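Antibiotic biosynthesis monooxygenase family protein (Shewanella oneidensis, PDB 2BBE) is of unknown function but may act as a monooxygenase. Local coordinates at residues T41-N53 against T63-H77. Residues are numbered along the deposited sequence; the frame is centred on the assembly and turned at random.
Sequences TRREAGCIRYELN and TFVEKFVDIAAFDEH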
loop_
_atom_site.group_PDB
_atom_site.type_symbol
_atom_site.label_atom_id
_atom_site.label_comp_id
_atom_site.label_asym_id
_atom_site.label_seq_id
_atom_site.Cartn_x
_atom_site.Cartn_y
_atom_site.Cartn_z
ATOM N N THR A 41 -1.613 5.699 15.636
ATOM C CA THR A 41 -0.683 4.709 15.133
ATOM C C THR A 41 -0.177 5.089 13.747
ATOM O O THR A 41 1.015 4.958 13.470
ATOM C CB THR A 41 -1.283 3.297 15.118
ATOM O OG1 THR A 41 -1.656 2.933 16.451
ATOM C CG2 THR A 41 -0.258 2.301 14.582
ATOM N N ARG A 42 -1.075 5.564 12.883
ATOM C CA ARG A 42 -0.691 5.963 11.536
ATOM C C ARG A 42 0.303 7.125 11.580
ATOM O O ARG A 42 1.102 7.295 10.651
ATOM C CB ARG A 42 -1.924 6.309 10.686
ATOM C CG ARG A 42 -2.794 5.072 10.340
ATOM C CD ARG A 42 -4.004 5.401 9.443
ATOM N NE ARG A 42 -3.596 6.009 8.177
ATOM C CZ ARG A 42 -3.830 7.265 7.809
ATOM N NH1 ARG A 42 -4.519 8.099 8.588
ATOM N NH2 ARG A 42 -3.357 7.694 6.648
ATOM N N ARG A 43 0.260 7.901 12.669
ATOM C CA ARG A 43 1.154 9.051 12.858
ATOM C C ARG A 43 2.527 8.681 13.459
ATOM O O ARG A 43 3.383 9.556 13.609
ATOM C CB ARG A 43 0.466 10.132 13.713
ATOM C CG ARG A 43 -0.603 10.920 12.954
ATOM C CD ARG A 43 -1.569 11.656 13.921
ATOM N NE ARG A 43 -2.508 12.526 13.199
ATOM C CZ ARG A 43 -3.594 12.112 12.534
ATOM N NH1 ARG A 43 -3.916 10.806 12.454
ATOM N NH2 ARG A 43 -4.363 13.017 11.926
ATOM N N GLU A 44 2.724 7.401 13.798
ATOM C CA GLU A 44 4.037 6.882 14.227
ATOM C C GLU A 44 5.024 6.918 13.046
ATOM O O GLU A 44 4.689 6.477 11.950
ATOM C CB GLU A 44 3.903 5.434 14.731
ATOM C CG GLU A 44 3.276 5.259 16.129
ATOM C CD GLU A 44 2.944 3.791 16.443
ATOM O OE1 GLU A 44 3.570 2.878 15.842
ATOM O OE2 GLU A 44 2.030 3.528 17.254
ATOM N N ALA A 45 6.232 7.424 13.280
ATOM C CA ALA A 45 7.250 7.556 12.230
ATOM C C ALA A 45 7.553 6.213 11.531
ATOM O O ALA A 45 7.792 6.171 10.321
ATOM C CB ALA A 45 8.525 8.149 12.805
ATOM N N GLY A 46 7.540 5.127 12.304
ATOM C CA GLY A 46 7.879 3.803 11.783
ATOM C C GLY A 46 6.694 2.914 11.401
ATOM O O GLY A 46 6.895 1.761 11.024
ATOM N N CYS A 47 5.477 3.451 11.457
ATOM C CA CYS A 47 4.297 2.731 10.970
ATOM C C CYS A 47 4.132 2.878 9.455
ATOM O O CYS A 47 4.075 4.008 8.933
ATOM C CB CYS A 47 3.024 3.219 11.657
ATOM S SG CYS A 47 1.541 2.358 11.024
ATOM N N ILE A 48 4.080 1.749 8.754
ATOM C CA ILE A 48 3.858 1.744 7.285
ATOM C C ILE A 48 2.387 1.526 6.964
ATOM O O ILE A 48 1.819 2.201 6.098
ATOM C CB ILE A 48 4.716 0.650 6.569
ATOM C CG1 ILE A 48 6.215 0.929 6.749
ATOM C CG2 ILE A 48 4.334 0.485 5.066
ATOM C CD1 ILE A 48 7.128 -0.286 6.334
ATOM N N ARG A 49 1.767 0.611 7.708
ATOM C CA ARG A 49 0.413 0.174 7.462
ATOM C C ARG A 49 -0.238 -0.199 8.777
ATOM O O ARG A 49 0.372 -0.855 9.650
ATOM C CB ARG A 49 0.394 -1.044 6.498
ATOM C CG ARG A 49 -0.954 -1.655 6.280
ATOM C CD ARG A 49 -0.888 -2.927 5.385
ATOM N NE ARG A 49 -0.244 -2.651 4.096
ATOM C CZ ARG A 49 0.352 -3.573 3.339
ATOM N NH1 ARG A 49 0.396 -4.842 3.739
ATOM N NH2 ARG A 49 0.885 -3.232 2.176
ATOM N N TYR A 50 -1.489 0.213 8.922
ATOM C CA TYR A 50 -2.276 -0.157 10.105
ATOM C C TYR A 50 -3.755 -0.166 9.752
ATOM O O TYR A 50 -4.471 0.838 9.946
ATOM C CB TYR A 50 -1.978 0.833 11.225
ATOM C CG TYR A 50 -2.364 0.385 12.608
ATOM C CD1 TYR A 50 -1.744 -0.726 13.215
ATOM C CD2 TYR A 50 -3.300 1.108 13.331
ATOM C CE1 TYR A 50 -2.074 -1.120 14.523
ATOM C CE2 TYR A 50 -3.633 0.740 14.649
ATOM C CZ TYR A 50 -3.018 -0.373 15.221
ATOM O OH TYR A 50 -3.360 -0.701 16.501
ATOM N N GLU A 51 -4.203 -1.301 9.221
ATOM C CA GLU A 51 -5.515 -1.397 8.603
ATOM C C GLU A 51 -6.409 -2.321 9.412
ATOM O O GLU A 51 -6.006 -3.435 9.762
ATOM C CB GLU A 51 -5.388 -1.934 7.177
ATOM C CG GLU A 51 -4.620 -0.985 6.260
ATOM C CD GLU A 51 -4.414 -1.572 4.878
ATOM O OE1 GLU A 51 -4.891 -2.704 4.611
ATOM O OE2 GLU A 51 -3.776 -0.885 4.053
ATOM N N LEU A 52 -7.615 -1.841 9.706
ATOM C CA LEU A 52 -8.616 -2.609 10.449
ATOM C C LEU A 52 -9.634 -3.252 9.490
ATOM O O LEU A 52 -9.979 -2.674 8.454
ATOM C CB LEU A 52 -9.330 -1.683 11.453
ATOM C CG LEU A 52 -10.240 -2.336 12.508
ATOM C CD1 LEU A 52 -9.467 -3.377 13.376
ATOM C CD2 LEU A 52 -10.877 -1.237 13.379
ATOM N N ASN A 53 -10.104 -4.447 9.840
ATOM C CA ASN A 53 -10.904 -5.274 8.936
ATOM C C ASN A 53 -11.951 -6.051 9.744
ATOM O O ASN A 53 -11.652 -6.555 10.847
ATOM C CB ASN A 53 -9.999 -6.274 8.192
ATOM C CG ASN A 53 -8.793 -5.602 7.513
ATOM O OD1 ASN A 53 -7.724 -5.407 8.125
ATOM N ND2 ASN A 53 -8.971 -5.230 6.271
ATOM N N THR A 63 -9.923 -7.722 12.722
ATOM C CA THR A 63 -8.498 -8.040 12.533
ATOM C C THR A 63 -7.687 -6.849 12.033
ATOM O O THR A 63 -8.090 -6.185 11.071
ATOM C CB THR A 63 -8.353 -9.217 11.523
ATOM O OG1 THR A 63 -9.010 -10.365 12.063
ATOM C CG2 THR A 63 -6.868 -9.552 11.195
ATOM N N PHE A 64 -6.546 -6.588 12.678
ATOM C CA PHE A 64 -5.590 -5.615 12.180
ATOM C C PHE A 64 -4.560 -6.267 11.253
ATOM O O PHE A 64 -4.002 -7.328 11.563
ATOM C CB PHE A 64 -4.825 -4.925 13.348
ATOM C CG PHE A 64 -5.411 -3.599 13.772
ATOM C CD1 PHE A 64 -5.486 -2.528 12.867
ATOM C CD2 PHE A 64 -5.857 -3.408 15.085
ATOM C CE1 PHE A 64 -6.021 -1.293 13.265
ATOM C CE2 PHE A 64 -6.375 -2.179 15.487
ATOM C CZ PHE A 64 -6.479 -1.137 14.578
ATOM N N VAL A 65 -4.288 -5.591 10.142
ATOM C CA VAL A 65 -3.216 -5.958 9.225
ATOM C C VAL A 65 -2.223 -4.804 9.249
ATOM O O VAL A 65 -2.571 -3.654 8.916
ATOM C CB VAL A 65 -3.776 -6.199 7.800
ATOM C CG1 VAL A 65 -2.617 -6.273 6.749
ATOM C CG2 VAL A 65 -4.650 -7.488 7.812
ATOM N N GLU A 66 -0.995 -5.102 9.676
ATOM C CA GLU A 66 -0.047 -4.059 10.050
ATOM C C GLU A 66 1.303 -4.272 9.379
ATOM O O GLU A 66 1.654 -5.416 9.039
ATOM C CB GLU A 66 0.176 -4.069 11.584
ATOM C CG GLU A 66 -1.095 -4.239 12.442
ATOM C CD GLU A 66 -0.793 -4.382 13.946
ATOM O OE1 GLU A 66 0.376 -4.205 14.367
ATOM O OE2 GLU A 66 -1.744 -4.662 14.718
ATOM N N LYS A 67 2.052 -3.178 9.237
ATOM C CA LYS A 67 3.449 -3.222 8.771
ATOM C C LYS A 67 4.232 -2.060 9.375
ATOM O O LYS A 67 3.743 -0.920 9.430
ATOM C CB LYS A 67 3.537 -3.207 7.232
ATOM C CG LYS A 67 4.872 -3.730 6.667
ATOM C CD LYS A 67 4.998 -3.572 5.127
ATOM C CE LYS A 67 4.104 -4.534 4.330
ATOM N NZ LYS A 67 4.302 -4.419 2.806
ATOM N N PHE A 68 5.445 -2.360 9.837
ATOM C CA PHE A 68 6.347 -1.396 10.477
ATOM C C PHE A 68 7.726 -1.492 9.846
ATOM O O PHE A 68 8.104 -2.541 9.307
ATOM C CB PHE A 68 6.443 -1.649 11.999
ATOM C CG PHE A 68 5.140 -1.452 12.705
ATOM C CD1 PHE A 68 4.222 -2.505 12.799
ATOM C CD2 PHE A 68 4.803 -0.195 13.231
ATOM C CE1 PHE A 68 2.976 -2.317 13.426
ATOM C CE2 PHE A 68 3.569 0.012 13.850
ATOM C CZ PHE A 68 2.657 -1.044 13.947
ATOM N N VAL A 69 8.471 -0.388 9.892
ATOM C CA VAL A 69 9.763 -0.322 9.201
ATOM C C VAL A 69 10.769 -1.362 9.736
ATOM O O VAL A 69 11.667 -1.801 9.014
ATOM C CB VAL A 69 10.362 1.114 9.243
ATOM C CG1 VAL A 69 9.450 2.099 8.490
ATOM C CG2 VAL A 69 10.579 1.567 10.663
ATOM N N ASP A 70 10.613 -1.750 11.004
ATOM C CA ASP A 70 11.518 -2.730 11.630
ATOM C C ASP A 70 10.994 -3.144 12.986
ATOM O O ASP A 70 9.971 -2.643 13.421
ATOM C CB ASP A 70 12.975 -2.226 11.723
ATOM C CG ASP A 70 13.126 -0.903 12.491
ATOM O OD1 ASP A 70 12.350 -0.588 13.410
ATOM O OD2 ASP A 70 14.078 -0.167 12.158
ATOM N N ILE A 71 11.684 -4.081 13.637
ATOM C CA ILE A 71 11.214 -4.601 14.910
ATOM C C ILE A 71 11.263 -3.519 16.010
ATOM O O ILE A 71 10.385 -3.464 16.844
ATOM C CB ILE A 71 11.990 -5.912 15.330
ATOM C CG1 ILE A 71 11.280 -6.617 16.504
ATOM C CG2 ILE A 71 13.490 -5.620 15.631
ATOM C CD1 ILE A 71 9.875 -7.070 16.154
ATOM N N ALA A 72 12.254 -2.629 15.986
ATOM C CA ALA A 72 12.243 -1.523 16.964
ATOM C C ALA A 72 10.959 -0.693 16.863
ATOM O O ALA A 72 10.370 -0.340 17.879
ATOM C CB ALA A 72 13.473 -0.633 16.851
ATOM N N ALA A 73 10.508 -0.408 15.641
ATOM C CA ALA A 73 9.289 0.383 15.453
ATOM C C ALA A 73 8.036 -0.402 15.905
ATOM O O ALA A 73 7.132 0.174 16.502
ATOM C CB ALA A 73 9.152 0.812 13.994
ATOM N N PHE A 74 8.008 -1.704 15.636
ATOM C CA PHE A 74 6.928 -2.575 16.127
ATOM C C PHE A 74 6.899 -2.578 17.670
ATOM O O PHE A 74 5.841 -2.412 18.276
ATOM C CB PHE A 74 7.052 -4.009 15.556
ATOM C CG PHE A 74 5.960 -4.943 16.035
ATOM C CD1 PHE A 74 4.650 -4.808 15.560
ATOM C CD2 PHE A 74 6.227 -5.915 16.985
ATOM C CE1 PHE A 74 3.630 -5.652 16.014
ATOM C CE2 PHE A 74 5.200 -6.766 17.446
ATOM C CZ PHE A 74 3.909 -6.628 16.951
ATOM N N ASP A 75 8.064 -2.751 18.299
ATOM C CA ASP A 75 8.160 -2.759 19.772
ATOM C C ASP A 75 7.725 -1.419 20.378
ATOM O O ASP A 75 7.014 -1.379 21.410
ATOM C CB ASP A 75 9.589 -3.118 20.213
ATOM C CG ASP A 75 9.946 -4.579 19.936
ATOM O OD1 ASP A 75 9.049 -5.403 19.651
ATOM O OD2 ASP A 75 11.141 -4.910 20.012
ATOM N N GLU A 76 8.133 -0.322 19.737
ATOM C CA GLU A 76 7.713 1.026 20.144
ATOM C C GLU A 76 6.185 1.157 20.111
ATOM O O GLU A 76 5.577 1.671 21.058
ATOM C CB GLU A 76 8.363 2.099 19.244
ATOM C CG GLU A 76 8.053 3.551 19.656
ATOM C CD GLU A 76 8.975 4.575 19.004
ATOM O OE1 GLU A 76 10.044 4.186 18.491
ATOM O OE2 GLU A 76 8.640 5.780 19.021
ATOM N N HIS A 77 5.576 0.693 19.014
ATOM C CA HIS A 77 4.122 0.685 18.860
ATOM C C HIS A 77 3.454 -0.083 20.006
ATOM O O HIS A 77 2.505 0.416 20.617
ATOM C CB HIS A 77 3.710 0.043 17.517
ATOM C CG HIS A 77 2.260 -0.329 17.454
ATOM N ND1 HIS A 77 1.253 0.610 17.361
ATOM C CD2 HIS A 77 1.646 -1.537 17.476
ATOM C CE1 HIS A 77 0.083 -0.000 17.335
ATOM N NE2 HIS A 77 0.293 -1.303 17.398
HETATM O O HOH W 1 6.128 2.516 15.270
HETATM O O HOH W 2 0.917 -6.092 6.135
HETATM O O HOH W 3 -1.887 -3.102 17.412
#
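Ile48 N (2.8 Å) and Arg49 N (3.0 Å) both donate to Lys67 O, from the same face of its plane. This is a classic beta bulge in the hairpin of strands 47-55 and 61-68, part of the antiparallel sheet of a ferredoxin-like alpha+beta fold, as in other dimeric alpha-beta barrel proteins. Lys67 N bonds back to Arg49 O, and regular pairing continues through Tyr50-Glu66 and Glu51-Val65.

On the helix-covered side, Tyr50 and Phe64 form an offset stack, with centroids 4.0 Å apart and planes at 20°. Leu52 CD1 sits over the centre of the other Phe64 face. Thr41 CG2 lies over the opposite Tyr50 face, so each ring is sandwiched. Ile38 and Ile83 add to this core.

His77 belongs to the same cluster, oblique to Tyr50. CG anti to the backbone N (chi1 165°) swings its ring toward Glu44 and Tyr50. Its ND1 donates to the syn lone pair of Glu44 OE2, in the ring plane and nearly straight at 169°. A water joins His77 NE2, Tyr50 OH and Glu66 OE2. Both ring nitrogens thus have partners, which probably fixes the ring's rotation.

On the other side, Lys67 CE lies over one face of the Arg49 guanidinium, with NZ 3.7 Å from Arg49 NH2. In this conformer Lys67 NZ bonds to Gln105. Arg49 has a salt bridge with Glu51 of the second subunit, also a weak, long partner of Lys67.

Gly46 O accepts from Val69 N, just before strand 47-55 begins and after 61-68 ends. A second water donates to Glu44 OE1 (2.6 Å) and Ala73 O (2.8 Å).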